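Local coordinates for SusD homolog (Bacteroides ovatus, PDB 4F53), which probably binds mucin O-glycans at the bacterial cell surface as a SusD-family outer-membrane lipoprotein, at residues I468-Y480 with R507-C519. Sequence-based numbering, arbitrary orientation.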
# COMPACT_ATOMS: atom_id res chain seq x y z
N ILE A 468 -16.23 -16.08 7.62
CA ILE A 468 -16.14 -14.69 8.08
C ILE A 468 -15.97 -13.76 6.89
O ILE A 468 -16.68 -12.77 6.79
CB ILE A 468 -15.00 -14.48 9.13
CG1 ILE A 468 -15.29 -15.27 10.43
CG2 ILE A 468 -14.79 -12.97 9.40
CD1 ILE A 468 -14.46 -14.90 11.63
N VAL A 469 -15.02 -14.06 6.00
CA VAL A 469 -14.65 -13.22 4.87
C VAL A 469 -15.44 -13.62 3.60
O VAL A 469 -15.46 -14.78 3.19
CB VAL A 469 -13.11 -13.28 4.63
CG1 VAL A 469 -12.70 -12.49 3.40
CG2 VAL A 469 -12.35 -12.78 5.86
N ASN A 470 -16.09 -12.63 3.01
CA ASN A 470 -16.81 -12.75 1.75
C ASN A 470 -15.78 -12.74 0.61
O ASN A 470 -14.90 -11.88 0.59
CB ASN A 470 -17.81 -11.60 1.59
CG ASN A 470 -18.43 -11.53 0.23
OD1 ASN A 470 -17.94 -10.82 -0.65
ND2 ASN A 470 -19.48 -12.30 -0.00
N ASP A 471 -15.90 -13.67 -0.35
CA ASP A 471 -14.98 -13.87 -1.46
C ASP A 471 -14.85 -12.67 -2.39
O ASP A 471 -13.75 -12.39 -2.81
CB ASP A 471 -15.37 -15.10 -2.29
CG ASP A 471 -15.11 -16.43 -1.58
OD1 ASP A 471 -14.11 -16.53 -0.85
OD2 ASP A 471 -15.92 -17.37 -1.78
N ALA A 472 -15.94 -11.96 -2.67
CA ALA A 472 -15.95 -10.77 -3.52
C ALA A 472 -15.33 -9.54 -2.82
O ALA A 472 -14.69 -8.72 -3.47
CB ALA A 472 -17.37 -10.45 -3.95
N GLU A 473 -15.54 -9.41 -1.50
CA GLU A 473 -15.05 -8.30 -0.67
C GLU A 473 -13.60 -8.45 -0.24
O GLU A 473 -12.89 -7.45 -0.14
CB GLU A 473 -15.90 -8.20 0.60
CG GLU A 473 -17.31 -7.72 0.38
CD GLU A 473 -17.48 -6.30 0.88
OE1 GLU A 473 -17.46 -6.10 2.12
OE2 GLU A 473 -17.58 -5.39 0.03
N GLY A 474 -13.19 -9.67 0.11
CA GLY A 474 -11.87 -9.95 0.66
C GLY A 474 -11.74 -9.37 2.06
O GLY A 474 -12.74 -9.02 2.69
N ALA A 475 -10.53 -9.29 2.58
CA ALA A 475 -10.28 -8.73 3.92
C ALA A 475 -10.47 -7.20 3.87
O ALA A 475 -9.92 -6.52 3.01
CB ALA A 475 -8.87 -9.09 4.38
N ARG A 476 -11.28 -6.67 4.78
CA ARG A 476 -11.62 -5.25 4.86
C ARG A 476 -10.81 -4.58 5.95
O ARG A 476 -10.70 -3.35 5.99
CB ARG A 476 -13.13 -5.08 5.13
CG ARG A 476 -14.03 -5.85 4.16
CD ARG A 476 -13.65 -5.61 2.71
NE ARG A 476 -13.94 -4.24 2.31
CZ ARG A 476 -13.98 -3.83 1.05
NH1 ARG A 476 -13.66 -4.67 0.06
NH2 ARG A 476 -14.33 -2.59 0.76
N ARG A 477 -10.23 -5.40 6.82
CA ARG A 477 -9.40 -4.94 7.93
C ARG A 477 -8.76 -6.16 8.60
O ARG A 477 -8.98 -7.29 8.17
CB ARG A 477 -10.25 -4.11 8.95
CG ARG A 477 -11.26 -4.96 9.71
CD ARG A 477 -12.05 -4.17 10.74
NE ARG A 477 -11.26 -3.79 11.91
CZ ARG A 477 -11.17 -4.48 13.04
NH1 ARG A 477 -11.73 -5.69 13.13
NH2 ARG A 477 -10.47 -4.01 14.06
N MSE A 478 -7.97 -5.91 9.64
CA MSE A 478 -7.41 -6.95 10.49
C MSE A 478 -8.10 -6.86 11.83
O MSE A 478 -8.40 -5.74 12.27
CB MSE A 478 -5.88 -6.79 10.63
CG MSE A 478 -5.13 -7.11 9.34
SE MSE A 478 -5.14 -9.00 8.87
CE MSE A 478 -4.21 -9.76 10.42
N PRO A 479 -8.38 -8.01 12.49
CA PRO A 479 -8.96 -7.95 13.83
C PRO A 479 -7.89 -7.58 14.86
O PRO A 479 -6.71 -7.81 14.62
CB PRO A 479 -9.49 -9.37 14.05
CG PRO A 479 -8.60 -10.24 13.22
CD PRO A 479 -8.06 -9.41 12.09
N TYR A 480 -8.30 -6.99 15.98
CA TYR A 480 -7.35 -6.61 17.04
C TYR A 480 -6.68 -7.85 17.62
O TYR A 480 -7.35 -8.86 17.82
CB TYR A 480 -8.05 -5.81 18.16
CG TYR A 480 -8.61 -4.48 17.71
CD1 TYR A 480 -7.79 -3.52 17.11
CD2 TYR A 480 -9.95 -4.15 17.93
CE1 TYR A 480 -8.30 -2.30 16.70
CE2 TYR A 480 -10.46 -2.92 17.52
CZ TYR A 480 -9.64 -2.01 16.89
OH TYR A 480 -10.12 -0.79 16.48
N ARG A 507 -19.65 -6.10 11.24
CA ARG A 507 -19.41 -7.55 11.27
C ARG A 507 -18.53 -7.97 12.48
O ARG A 507 -17.92 -9.04 12.43
CB ARG A 507 -18.75 -8.01 9.94
CG ARG A 507 -19.56 -7.75 8.67
CD ARG A 507 -20.86 -8.54 8.63
NE ARG A 507 -21.58 -8.35 7.38
CZ ARG A 507 -22.43 -7.37 7.12
NH1 ARG A 507 -22.69 -6.44 8.03
NH2 ARG A 507 -23.03 -7.30 5.94
N GLY A 508 -18.51 -7.15 13.52
CA GLY A 508 -17.74 -7.39 14.75
C GLY A 508 -16.26 -7.13 14.56
O GLY A 508 -15.84 -6.57 13.53
N ASP A 509 -15.44 -7.54 15.55
CA ASP A 509 -14.00 -7.37 15.45
C ASP A 509 -13.45 -8.49 14.58
O ASP A 509 -12.84 -9.45 15.08
CB ASP A 509 -13.33 -7.33 16.85
CG ASP A 509 -11.83 -7.10 16.83
OD1 ASP A 509 -11.32 -6.56 15.81
OD2 ASP A 509 -11.18 -7.46 17.81
N THR A 510 -13.73 -8.40 13.27
CA THR A 510 -13.30 -9.40 12.31
C THR A 510 -12.71 -8.70 11.08
O THR A 510 -12.72 -7.47 10.98
CB THR A 510 -14.47 -10.32 11.91
OG1 THR A 510 -15.33 -9.66 11.00
CG2 THR A 510 -15.28 -10.89 13.09
N MSE A 511 -12.26 -9.52 10.12
CA MSE A 511 -11.73 -9.06 8.85
C MSE A 511 -12.83 -8.52 7.92
O MSE A 511 -12.51 -7.88 6.91
CB MSE A 511 -11.02 -10.22 8.15
CG MSE A 511 -9.67 -10.55 8.75
SE MSE A 511 -8.81 -11.91 7.65
CE MSE A 511 -7.13 -12.14 8.67
N ALA A 512 -14.12 -8.75 8.25
CA ALA A 512 -15.26 -8.44 7.41
C ALA A 512 -15.81 -7.05 7.64
O ALA A 512 -16.51 -6.52 6.76
CB ALA A 512 -16.35 -9.48 7.62
N THR A 513 -15.49 -6.44 8.81
CA THR A 513 -15.99 -5.12 9.16
C THR A 513 -15.30 -4.03 8.37
O THR A 513 -14.08 -4.04 8.24
CB THR A 513 -15.88 -4.85 10.67
OG1 THR A 513 -16.74 -5.76 11.32
CG2 THR A 513 -16.32 -3.42 11.08
N HIS A 514 -16.10 -3.08 7.86
CA HIS A 514 -15.60 -1.92 7.14
C HIS A 514 -15.19 -0.86 8.12
O HIS A 514 -15.91 -0.58 9.08
CB HIS A 514 -16.66 -1.36 6.17
CG HIS A 514 -16.89 -2.21 4.97
ND1 HIS A 514 -17.26 -1.66 3.75
CD2 HIS A 514 -16.83 -3.57 4.83
CE1 HIS A 514 -17.39 -2.67 2.91
NE2 HIS A 514 -17.14 -3.85 3.51
N VAL A 515 -14.03 -0.27 7.90
CA VAL A 515 -13.51 0.86 8.66
C VAL A 515 -14.34 2.10 8.22
O VAL A 515 -15.10 2.04 7.23
CB VAL A 515 -11.95 1.05 8.53
CG1 VAL A 515 -11.22 -0.20 9.01
CG2 VAL A 515 -11.53 1.40 7.10
N TRP A 516 -14.25 3.18 8.99
CA TRP A 516 -15.00 4.42 8.78
C TRP A 516 -14.95 4.96 7.31
O TRP A 516 -16.02 5.25 6.78
CB TRP A 516 -14.49 5.47 9.78
CG TRP A 516 -14.93 6.88 9.52
CD1 TRP A 516 -16.14 7.43 9.81
CD2 TRP A 516 -14.12 7.92 8.97
NE1 TRP A 516 -16.15 8.77 9.44
CE2 TRP A 516 -14.91 9.10 8.95
CE3 TRP A 516 -12.79 7.98 8.50
CZ2 TRP A 516 -14.43 10.31 8.45
CZ3 TRP A 516 -12.30 9.20 8.05
CH2 TRP A 516 -13.12 10.34 8.02
N TRP A 517 -13.77 5.07 6.65
CA TRP A 517 -13.70 5.63 5.28
C TRP A 517 -14.23 4.66 4.22
O TRP A 517 -14.54 5.08 3.10
CB TRP A 517 -12.27 6.12 4.90
CG TRP A 517 -11.13 5.15 5.12
CD1 TRP A 517 -10.13 5.27 6.04
CD2 TRP A 517 -10.82 3.97 4.33
NE1 TRP A 517 -9.26 4.20 5.93
CE2 TRP A 517 -9.66 3.39 4.90
CE3 TRP A 517 -11.41 3.35 3.22
CZ2 TRP A 517 -9.12 2.18 4.43
CZ3 TRP A 517 -10.89 2.14 2.76
CH2 TRP A 517 -9.75 1.57 3.35
N ASP A 518 -14.33 3.36 4.57
CA ASP A 518 -14.75 2.31 3.64
C ASP A 518 -16.27 2.27 3.59
O ASP A 518 -16.90 1.32 4.06
CB ASP A 518 -14.13 0.96 4.05
CG ASP A 518 -14.32 -0.20 3.08
OD1 ASP A 518 -14.91 0.02 2.00
OD2 ASP A 518 -13.87 -1.33 3.41
N CYS A 519 -16.87 3.31 3.00
CA CYS A 519 -18.32 3.41 2.98
C CYS A 519 -18.84 3.82 1.60
O CYS A 519 -19.89 4.48 1.53
CB CYS A 519 -18.81 4.37 4.06
SG CYS A 519 -18.04 6.01 3.99
O HOH W 1 -17.01 -7.71 4.48
O HOH W 2 -12.67 -1.41 5.69
O HOH W 3 -9.93 -9.87 17.66
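I468 lays its CG2 methyl against the CB of T510 at 3.7 Å, and next to it V469 CG2 rests on the CB of the selenomethionine M511. E473 reaches H514 in the ring plane: OE1 accepts the NE2 N-H on its syn lone pair, 2.7 Å from NE2, in a nearly straight bond (167°), and a water joins the same oxygen to A512 O. R476 gives its backbone N to M511 O, while its chain, bent at chi2 and chi3 (-68°), folds the guanidinium flat on H514, with planes 22° apart. From there it grips D518 side-on, NE to OD2 and NH2 to OD1 (2.9 Å), and NH1 holds E473 O. A leucine here would probably leave the buried D518 carboxylate without the paired NE and NH2 donors and their charge, and H514 without the stacked guanidinium. Both segments are irregular loops of the TPR-like SusD fold, following helices 442-452 and 489-502, and the second runs to the C-terminus. R477 NH1 and NH2 converge on D509 OD1, NH1 at 2.8 Å, and NH1 also meets T510 O from above its carbonyl plane. M478 SE lies 3.7 Å from M511 CE, and P479 CD packs on M511 CG. Y480 N, 3.1 Å from D509 OD1, is the third donor to that oxygen and meets its syn lone pair, whereas D509 OD2 is hydrogen-bonded to Y485 OH and Y480 OH to P133 O.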